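Local atomic coordinates of arginase (RocF) (Helicobacter pylori, PDB entry 4G3H), a protein that probably catalyses the hydrolysis of L-arginine to L-ornithine and urea, using two manganese ions bound in each subunit. Residues Leu233-Met238 / Thr280-Thr285; Arg15-Gly20 / Leu87-Ala92; Lys241-Thr246 / Asn292-Gln297. All coordinates share one frame; numbering follows the deposited sequence.

Contact 1: Leu233-Met238 / Thr280-Thr285. With MN (manganese (II) ion), chain F; MN (manganese (II) ion), chain E.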
loop_
_atom_site.group_PDB
_atom_site.type_symbol
_atom_site.label_atom_id
_atom_site.label_comp_id
_atom_site.label_asym_id
_atom_site.label_seq_id
_atom_site.Cartn_x
_atom_site.Cartn_y
_atom_site.Cartn_z
ATOM N N LEU A 233 -1.267 -3.726 -0.090
ATOM C CA LEU A 233 -1.922 -4.516 -1.122
ATOM C C LEU A 233 -2.572 -3.688 -2.222
ATOM O O LEU A 233 -3.478 -2.888 -1.960
ATOM C CB LEU A 233 -2.994 -5.429 -0.492
ATOM C CG LEU A 233 -4.048 -6.026 -1.454
ATOM C CD1 LEU A 233 -3.366 -6.894 -2.505
ATOM C CD2 LEU A 233 -5.075 -6.836 -0.686
ATOM N N ASP A 234 -2.112 -3.911 -3.451
ATOM C CA ASP A 234 -2.647 -3.244 -4.638
ATOM C C ASP A 234 -3.490 -4.314 -5.340
ATOM O O ASP A 234 -2.969 -5.350 -5.744
ATOM C CB ASP A 234 -1.508 -2.796 -5.561
ATOM C CG ASP A 234 -2.006 -2.039 -6.787
ATOM O OD1 ASP A 234 -3.129 -2.317 -7.283
ATOM O OD2 ASP A 234 -1.260 -1.165 -7.267
ATOM N N LEU A 235 -4.782 -4.059 -5.495
ATOM C CA LEU A 235 -5.678 -5.028 -6.105
ATOM C C LEU A 235 -5.314 -5.474 -7.526
ATOM O O LEU A 235 -5.775 -6.519 -7.986
ATOM C CB LEU A 235 -7.115 -4.492 -6.072
ATOM C CG LEU A 235 -7.695 -4.264 -4.663
ATOM C CD1 LEU A 235 -8.991 -3.471 -4.762
ATOM C CD2 LEU A 235 -7.930 -5.603 -3.964
ATOM N N ASP A 236 -4.490 -4.704 -8.226
ATOM C CA ASP A 236 -4.134 -5.113 -9.576
ATOM C C ASP A 236 -3.185 -6.314 -9.584
ATOM O O ASP A 236 -2.703 -6.724 -10.641
ATOM C CB ASP A 236 -3.540 -3.946 -10.385
ATOM C CG ASP A 236 -2.227 -3.433 -9.824
ATOM O OD1 ASP A 236 -1.531 -4.170 -9.094
ATOM O OD2 ASP A 236 -1.881 -2.280 -10.141
ATOM N N ILE A 237 -2.916 -6.880 -8.406
ATOM C CA ILE A 237 -2.059 -8.055 -8.349
ATOM C C ILE A 237 -2.896 -9.186 -8.939
ATOM O O ILE A 237 -2.368 -10.166 -9.471
ATOM C CB ILE A 237 -1.633 -8.402 -6.904
ATOM C CG1 ILE A 237 -0.734 -9.645 -6.919
ATOM C CG2 ILE A 237 -2.848 -8.620 -6.034
ATOM C CD1 ILE A 237 -0.109 -9.995 -5.572
ATOM N N MET A 238 -4.215 -9.042 -8.846
ATOM C CA MET A 238 -5.116 -10.040 -9.411
ATOM C C MET A 238 -5.110 -9.877 -10.929
ATOM O O MET A 238 -4.938 -8.769 -11.438
ATOM C CB MET A 238 -6.542 -9.857 -8.885
ATOM C CG MET A 238 -6.745 -10.309 -7.450
ATOM S SD MET A 238 -8.472 -10.197 -6.944
ATOM C CE MET A 238 -8.547 -8.474 -6.481
ATOM N N THR A 280 -5.293 -0.764 -1.647
ATOM C CA THR A 280 -5.447 0.372 -2.540
ATOM C C THR A 280 -5.777 0.026 -3.989
ATOM O O THR A 280 -5.791 -1.138 -4.384
ATOM C CB THR A 280 -4.132 1.186 -2.516
ATOM O OG1 THR A 280 -4.324 2.464 -3.130
ATOM C CG2 THR A 280 -3.039 0.419 -3.265
ATOM N N GLU A 281 -6.037 1.070 -4.771
ATOM C CA GLU A 281 -6.346 0.952 -6.191
ATOM C C GLU A 281 -7.650 0.241 -6.527
ATOM O O GLU A 281 -7.703 -0.607 -7.423
ATOM C CB GLU A 281 -5.180 0.283 -6.931
ATOM C CG GLU A 281 -3.870 1.086 -6.922
ATOM C CD GLU A 281 -3.978 2.437 -7.630
ATOM O OE1 GLU A 281 -4.881 2.609 -8.472
ATOM O OE2 GLU A 281 -3.148 3.328 -7.354
ATOM N N TYR A 282 -8.703 0.565 -5.791
ATOM C CA TYR A 282 -10.006 0.007 -6.097
ATOM C C TYR A 282 -10.714 1.123 -6.848
ATOM O O TYR A 282 -11.026 2.156 -6.268
ATOM C CB TYR A 282 -10.788 -0.340 -4.833
ATOM C CG TYR A 282 -12.220 -0.711 -5.130
ATOM C CD1 TYR A 282 -12.521 -1.673 -6.092
ATOM C CD2 TYR A 282 -13.272 -0.084 -4.476
ATOM C CE1 TYR A 282 -13.832 -1.999 -6.401
ATOM C CE2 TYR A 282 -14.595 -0.402 -4.776
ATOM C CZ TYR A 282 -14.866 -1.362 -5.743
ATOM O OH TYR A 282 -16.164 -1.680 -6.061
ATOM N N ASN A 283 -10.932 0.926 -8.144
ATOM C CA ASN A 283 -11.599 1.927 -8.971
ATOM C C ASN A 283 -12.790 1.284 -9.677
ATOM O O ASN A 283 -12.664 0.762 -10.783
ATOM C CB ASN A 283 -10.630 2.490 -10.012
ATOM C CG ASN A 283 -11.206 3.683 -10.759
ATOM O OD1 ASN A 283 -12.426 3.828 -10.870
ATOM N ND2 ASN A 283 -10.331 4.534 -11.289
ATOM N N PRO A 284 -13.969 1.321 -9.046
ATOM C CA PRO A 284 -15.173 0.729 -9.632
ATOM C C PRO A 284 -15.676 1.394 -10.914
ATOM O O PRO A 284 -16.395 0.764 -11.689
ATOM C CB PRO A 284 -16.189 0.829 -8.494
ATOM C CG PRO A 284 -15.798 2.098 -7.820
ATOM C CD PRO A 284 -14.280 1.987 -7.768
ATOM N N THR A 285 -15.298 2.649 -11.150
ATOM C CA THR A 285 -15.770 3.355 -12.341
ATOM C C THR A 285 -15.199 2.842 -13.662
ATOM O O THR A 285 -15.793 3.074 -14.714
ATOM C CB THR A 285 -15.503 4.884 -12.261
ATOM O OG1 THR A 285 -14.095 5.132 -12.304
ATOM C CG2 THR A 285 -16.069 5.463 -10.979
HETATM MN MN MN F . -0.105 -1.593 -9.245
HETATM MN MN MN E . 0.924 -0.026 -6.998
#
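L235, T280 and E281 have the most surface buried where the neighbouring parallel strands 228-234 and 274-280 end. T280 is gripped through its backbone on both sides: its N donates to L233 O at 2.8 Å, nearly along the C=O axis, and its O accepts from L235 N at 3.3 Å, an almost straight bond (174°). Its methyl CG2 lies over the backbone of D234, on the sheet face that carries both side chains, and its OG1 hydrogen-bonds weakly to S88 OG and S89 O, so threonine serves strand and loop alike. L235, with CG anti to its carbonyl carbon, points toward the other segment and sets CD1 against Y282 CB at 3.6 Å, the apolar part of the contact. E281 has a left-handed backbone (phi 66°, psi 44°), and its CB packs 3.3 Å from D234 OD1. Its chain then bends at chi2, carrying the carboxylate away to H91 N. D234 OD1 accepts from D236 N, an Asx turn that steadies the carboxylate while OD2 bridges both manganese ions, at 2.3 Å from the ion of chain F. D236 OD2 binds that same ion at 2.1 Å; D116 serves both ions, H118 the one D236 binds and D120 the other. Helix 293-309 covers L233, L235 and Y282 through I301 and V298, helix 256-269 packs on L233 and M238, and helix 16-30 meets E281 and Y282.

Contact 2: Arg15-Gly20 / Leu87-Ala92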
loop_
_atom_site.group_PDB
_atom_site.type_symbol
_atom_site.label_atom_id
_atom_site.label_comp_id
_atom_site.label_asym_id
_atom_site.label_seq_id
_atom_site.Cartn_x
_atom_site.Cartn_y
_atom_site.Cartn_z
ATOM N N ARG A 15 -12.220 11.514 -9.096
ATOM C CA ARG A 15 -11.312 10.376 -8.953
ATOM C C ARG A 15 -11.994 9.034 -8.697
ATOM O O ARG A 15 -12.619 8.833 -7.653
ATOM C CB ARG A 15 -10.310 10.673 -7.836
ATOM C CG ARG A 15 -9.667 12.054 -7.958
ATOM C CD ARG A 15 -8.692 12.330 -6.823
ATOM N NE ARG A 15 -7.388 11.721 -7.059
ATOM C CZ ARG A 15 -6.435 12.268 -7.805
ATOM N NH1 ARG A 15 -6.638 13.442 -8.384
ATOM N NH2 ARG A 15 -5.285 11.637 -7.981
ATOM N N GLY A 16 -11.855 8.118 -9.655
ATOM C CA GLY A 16 -12.456 6.798 -9.535
ATOM C C GLY A 16 -12.034 5.998 -8.309
ATOM O O GLY A 16 -12.808 5.190 -7.794
ATOM N N THR A 17 -10.809 6.205 -7.841
ATOM C CA THR A 17 -10.328 5.487 -6.668
ATOM C C THR A 17 -10.934 6.056 -5.388
ATOM O O THR A 17 -11.207 5.311 -4.461
ATOM C CB THR A 17 -8.792 5.542 -6.551
ATOM O OG1 THR A 17 -8.358 6.902 -6.622
ATOM C CG2 THR A 17 -8.136 4.726 -7.663
ATOM N N ASP A 18 -11.135 7.375 -5.342
ATOM C CA ASP A 18 -11.725 8.025 -4.171
ATOM C C ASP A 18 -13.157 7.537 -3.995
ATOM O O ASP A 18 -13.644 7.386 -2.872
ATOM C CB ASP A 18 -11.704 9.554 -4.335
ATOM C CG ASP A 18 -10.368 10.168 -3.942
ATOM O OD1 ASP A 18 -9.369 9.429 -3.876
ATOM O OD2 ASP A 18 -10.302 11.393 -3.708
ATOM N N LYS A 19 -13.831 7.283 -5.114
ATOM C CA LYS A 19 -15.198 6.783 -5.078
ATOM C C LYS A 19 -15.146 5.351 -4.572
ATOM O O LYS A 19 -16.043 4.899 -3.860
ATOM C CB LYS A 19 -15.833 6.843 -6.473
ATOM C CG LYS A 19 -16.039 8.270 -6.973
ATOM C CD LYS A 19 -16.820 8.324 -8.277
ATOM C CE LYS A 19 -17.053 9.764 -8.704
ATOM N NZ LYS A 19 -17.810 9.860 -9.981
ATOM N N GLY A 20 -14.084 4.638 -4.937
ATOM C CA GLY A 20 -13.935 3.272 -4.471
ATOM C C GLY A 20 -13.836 3.271 -2.958
ATOM O O GLY A 20 -14.506 2.493 -2.272
ATOM N N LEU A 87 -7.250 2.450 3.668
ATOM C CA LEU A 87 -7.648 2.671 2.353
ATOM C C LEU A 87 -7.088 3.906 1.710
ATOM O O LEU A 87 -7.607 4.827 1.758
ATOM C CB LEU A 87 -9.122 2.423 2.117
ATOM C CG LEU A 87 -9.885 1.454 2.942
ATOM C CD1 LEU A 87 -11.132 1.528 3.028
ATOM C CD2 LEU A 87 -9.647 0.276 2.547
ATOM N N SER A 88 -6.003 3.708 1.085
ATOM C CA SER A 88 -5.142 4.622 0.487
ATOM C C SER A 88 -5.543 5.413 -0.752
ATOM O O SER A 88 -4.992 6.220 -1.030
ATOM C CB SER A 88 -3.739 4.160 0.484
ATOM O OG SER A 88 -3.450 3.348 -0.407
ATOM N N SER A 89 -6.529 4.879 -1.428
ATOM C CA SER A 89 -7.129 5.204 -2.619
ATOM C C SER A 89 -6.234 4.925 -3.791
ATOM O O SER A 89 -6.473 4.216 -4.367
ATOM C CB SER A 89 -7.571 6.649 -2.679
ATOM O OG SER A 89 -8.309 6.988 -3.657
ATOM N N GLU A 90 -5.156 5.561 -3.890
ATOM C CA GLU A 90 -4.148 5.414 -4.833
ATOM C C GLU A 90 -2.806 5.045 -4.306
ATOM O O GLU A 90 -2.494 5.508 -3.377
ATOM C CB GLU A 90 -4.163 6.565 -5.834
ATOM C CG GLU A 90 -3.912 7.857 -5.380
ATOM C CD GLU A 90 -4.065 8.909 -6.465
ATOM O OE1 GLU A 90 -5.100 9.222 -6.987
ATOM O OE2 GLU A 90 -3.132 9.504 -6.739
ATOM N N HIS A 91 -2.113 4.095 -4.925
ATOM C CA HIS A 91 -0.840 3.683 -4.372
ATOM C C HIS A 91 0.187 4.773 -4.129
ATOM O O HIS A 91 1.011 4.646 -3.231
ATOM C CB HIS A 91 -0.213 2.569 -5.212
ATOM C CG HIS A 91 0.248 1.406 -4.393
ATOM N ND1 HIS A 91 0.437 1.490 -3.029
ATOM C CD2 HIS A 91 0.543 0.132 -4.734
ATOM C CE1 HIS A 91 0.826 0.316 -2.567
ATOM N NE2 HIS A 91 0.897 -0.526 -3.582
ATOM N N ALA A 92 0.148 5.847 -4.905
ATOM C CA ALA A 92 1.113 6.922 -4.711
ATOM C C ALA A 92 1.059 7.471 -3.286
ATOM O O ALA A 92 2.066 7.951 -2.775
ATOM C CB ALA A 92 0.869 8.047 -5.719
#
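The salt bridge between R15 and E90 is the charged link between the start of helix 16-30 and the loop after strand 84-87. R15 NH2 donates to E90 OE1 at 2.6 Å along a nearly straight line (171°). OE1 lies close to the guanidinium plane and receives the bond on its syn lone pair, the side of the other carboxylate oxygen. R15 NE adds a weak bond to the same oxygen at 3.4 Å, so one atom of E90 is approached by two nitrogens along the guanidinium edge. The chains cross at about a right angle: R15 bends at chi3 (81°) to turn its head, while E90 runs extended beyond CG. NH1 of R15 makes a second salt bridge, to E52.

Further along the helix, S89 OG is held between two partners. With OG anti to its backbone N, it receives a hydrogen bond from T17 OG1 at 3.0 Å and gives one to D18 OD1 at 2.7 Å, on the anti lone pair. A serine suits this place because one small hydroxyl both accepts and donates. D18 is itself held from outside, OD1 by the hydroxyl of Y50 and OD2 by A8 N. T17 packs on S89 as well, its CB 3.5 Å from S89 O and its CA 5.2 Å from that of S89.

Two acidic groups, D18 and E90, lie near each other here, their closest oxygens OD1 and OE1 5.3 Å apart. The charge of R15 beside E90, and the hydroxyl donors around D18, would favour both carboxylates staying ionised. The chemistry thus implies a directional, largely polar join, with a charged pair beside the start of the helix, R15 being the residue just before it, and a chain of hydroxyls behind.

Contact 3: Lys241-Thr246 / Asn292-Gln297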
loop_
_atom_site.group_PDB
_atom_site.type_symbol
_atom_site.label_atom_id
_atom_site.label_comp_id
_atom_site.label_asym_id
_atom_site.label_seq_id
_atom_site.Cartn_x
_atom_site.Cartn_y
_atom_site.Cartn_z
ATOM N N LYS A 241 -7.813 -9.683 -16.387
ATOM C CA LYS A 241 -9.026 -10.175 -17.038
ATOM C C LYS A 241 -10.079 -10.543 -15.998
ATOM O O LYS A 241 -11.277 -10.364 -16.223
ATOM C CB LYS A 241 -8.726 -11.420 -17.881
ATOM C CG LYS A 241 -7.844 -11.197 -19.092
ATOM C CD LYS A 241 -8.498 -10.261 -20.092
ATOM C CE LYS A 241 -8.003 -10.550 -21.498
ATOM N NZ LYS A 241 -6.520 -10.680 -21.538
ATOM N N LEU A 242 -9.621 -11.073 -14.868
ATOM C CA LEU A 242 -10.509 -11.488 -13.788
ATOM C C LEU A 242 -11.020 -10.323 -12.934
ATOM O O LEU A 242 -12.179 -10.327 -12.515
ATOM C CB LEU A 242 -9.802 -12.518 -12.894
ATOM C CG LEU A 242 -9.743 -13.982 -13.367
ATOM C CD1 LEU A 242 -9.388 -14.063 -14.841
ATOM C CD2 LEU A 242 -8.720 -14.745 -12.531
ATOM N N PHE A 243 -10.164 -9.334 -12.676
ATOM C CA PHE A 243 -10.555 -8.184 -11.858
ATOM C C PHE A 243 -10.314 -6.910 -12.652
ATOM O O PHE A 243 -9.173 -6.561 -12.950
ATOM C CB PHE A 243 -9.744 -8.147 -10.563
ATOM C CG PHE A 243 -10.270 -7.174 -9.550
ATOM C CD1 PHE A 243 -11.380 -7.493 -8.768
ATOM C CD2 PHE A 243 -9.671 -5.931 -9.385
ATOM C CE1 PHE A 243 -11.887 -6.586 -7.833
ATOM C CE2 PHE A 243 -10.172 -5.017 -8.452
ATOM C CZ PHE A 243 -11.279 -5.347 -7.679
ATOM N N THR A 244 -11.390 -6.204 -12.980
ATOM C CA THR A 244 -11.270 -5.001 -13.792
ATOM C C THR A 244 -11.495 -3.666 -13.091
ATOM O O THR A 244 -11.293 -2.614 -13.695
ATOM C CB THR A 244 -12.224 -5.083 -15.008
ATOM O OG1 THR A 244 -13.584 -5.001 -14.557
ATOM C CG2 THR A 244 -12.021 -6.411 -15.752
ATOM N N SER A 245 -11.903 -3.694 -11.826
ATOM C CA SER A 245 -12.141 -2.450 -11.097
ATOM C C SER A 245 -10.854 -1.835 -10.547
ATOM O O SER A 245 -10.753 -1.530 -9.359
ATOM C CB SER A 245 -13.134 -2.686 -9.960
ATOM O OG SER A 245 -14.421 -2.967 -10.482
ATOM N N THR A 246 -9.875 -1.652 -11.426
ATOM C CA THR A 246 -8.599 -1.076 -11.044
ATOM C C THR A 246 -8.044 -0.304 -12.247
ATOM O O THR A 246 -8.256 -0.690 -13.401
ATOM C CB THR A 246 -7.614 -2.187 -10.576
ATOM O OG1 THR A 246 -6.497 -1.588 -9.914
ATOM C CG2 THR A 246 -7.125 -3.016 -11.750
ATOM N N ASN A 292 -22.298 -6.890 -9.173
ATOM C CA ASN A 292 -21.706 -6.671 -7.862
ATOM C C ASN A 292 -20.483 -7.541 -7.598
ATOM O O ASN A 292 -19.844 -7.409 -6.559
ATOM C CB ASN A 292 -22.749 -6.975 -6.787
ATOM C CG ASN A 292 -23.084 -5.775 -5.944
ATOM O OD1 ASN A 292 -23.824 -5.879 -4.968
ATOM N ND2 ASN A 292 -22.546 -4.620 -6.317
ATOM N N GLU A 293 -20.170 -8.431 -8.532
ATOM C CA GLU A 293 -19.052 -9.352 -8.380
ATOM C C GLU A 293 -17.737 -8.805 -7.826
ATOM O O GLU A 293 -17.243 -9.283 -6.802
ATOM C CB GLU A 293 -18.767 -10.058 -9.706
ATOM C CG GLU A 293 -19.813 -11.082 -10.100
ATOM C CD GLU A 293 -19.281 -12.097 -11.095
ATOM O OE1 GLU A 293 -18.325 -12.823 -10.748
ATOM O OE2 GLU A 293 -19.813 -12.168 -12.224
ATOM N N GLU A 294 -17.163 -7.817 -8.500
ATOM C CA GLU A 294 -15.888 -7.272 -8.067
ATOM C C GLU A 294 -15.952 -6.551 -6.720
ATOM O O GLU A 294 -15.052 -6.699 -5.885
ATOM C CB GLU A 294 -15.325 -6.362 -9.157
ATOM C CG GLU A 294 -15.157 -7.107 -10.470
ATOM C CD GLU A 294 -14.715 -6.225 -11.617
ATOM O OE1 GLU A 294 -15.132 -5.051 -11.672
ATOM O OE2 GLU A 294 -13.963 -6.717 -12.481
ATOM N N GLU A 295 -17.011 -5.786 -6.489
ATOM C CA GLU A 295 -17.113 -5.098 -5.219
ATOM C C GLU A 295 -17.182 -6.135 -4.100
ATOM O O GLU A 295 -16.539 -5.985 -3.052
ATOM C CB GLU A 295 -18.343 -4.191 -5.188
ATOM C CG GLU A 295 -18.461 -3.414 -3.891
ATOM C CD GLU A 295 -19.478 -2.305 -3.965
ATOM O OE1 GLU A 295 -19.250 -1.343 -4.729
ATOM O OE2 GLU A 295 -20.503 -2.396 -3.262
ATOM N N LYS A 296 -17.954 -7.193 -4.327
ATOM C CA LYS A 296 -18.083 -8.252 -3.338
ATOM C C LYS A 296 -16.724 -8.898 -3.058
ATOM O O LYS A 296 -16.416 -9.248 -1.921
ATOM C CB LYS A 296 -19.079 -9.321 -3.808
ATOM C CG LYS A 296 -20.535 -8.866 -3.784
ATOM C CD LYS A 296 -21.508 -10.042 -3.865
ATOM C CE LYS A 296 -21.493 -10.716 -5.230
ATOM N NZ LYS A 296 -22.056 -9.838 -6.298
ATOM N N GLN A 297 -15.913 -9.053 -4.095
ATOM C CA GLN A 297 -14.600 -9.657 -3.914
ATOM C C GLN A 297 -13.704 -8.793 -3.029
ATOM O O GLN A 297 -13.032 -9.306 -2.132
ATOM C CB GLN A 297 -13.939 -9.903 -5.272
ATOM C CG GLN A 297 -14.647 -10.982 -6.077
ATOM C CD GLN A 297 -13.983 -11.260 -7.409
ATOM O OE1 GLN A 297 -13.731 -10.346 -8.189
ATOM N NE2 GLN A 297 -13.710 -12.530 -7.680
HETATM O O HOH W 1 -14.523 -10.361 -10.711
#
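Between K241 and T246 the chain runs without regular structure, with S245 at the centre of an inverse gamma turn, and approaches the first turn of helix 293-309 most closely at F243 and E294, whose CA atoms are 6.6 Å apart. E294 carries the contact. Its chain, extended beyond CG, reaches across to the loop, where OE2 accepts from T244 N at 2.7 Å from above the carboxylate plane and from T244 OG1 at 2.7 Å on the syn lone pair. E294 OE1 accepts from S245 OG at 2.5 Å, again from above the plane, and takes a further hydroxyl from S287. Glutamate suits this spot: its long side chain brings two oxygens to the loop, enough for a backbone N-H and three hydroxyls. Alongside, the F243 ring sets CE1 against E294 CB at 3.7 Å, and Q297 OE1 meets the ring at its edge, near its plane. One water bridges Q297 OE1 and L242 O, donating to both. With T244 OG1 also bound to I288 N, a buried carboxylate from the first helical turn fastens the long loop that follows the metal-binding strand end, within the alpha/beta fold of the arginase family.

In the fold
Contact 1 lies between the other two, with its centre about 9 Å from that of each, while the centres of contacts 2 and 3 are about 15 Å apart and the two do not touch. E281 joins it to contact 2: OE2 accepts from H91 N at 2.8 Å, and E281 N donates to S89 O. Toward contact 3, N283 N hydrogen-bonds to S245 O at 2.7 Å, and E281 O accepts another bond from T246 OG1. Contact 1 itself supplies manganese ligands, whereas the E90 side chain of contact 2 is about 8 Å from a manganese ion and F243 of contact 3 about 11 Å, both measured from nearest atoms. The loops after three strands thus interlock beside the metal centre.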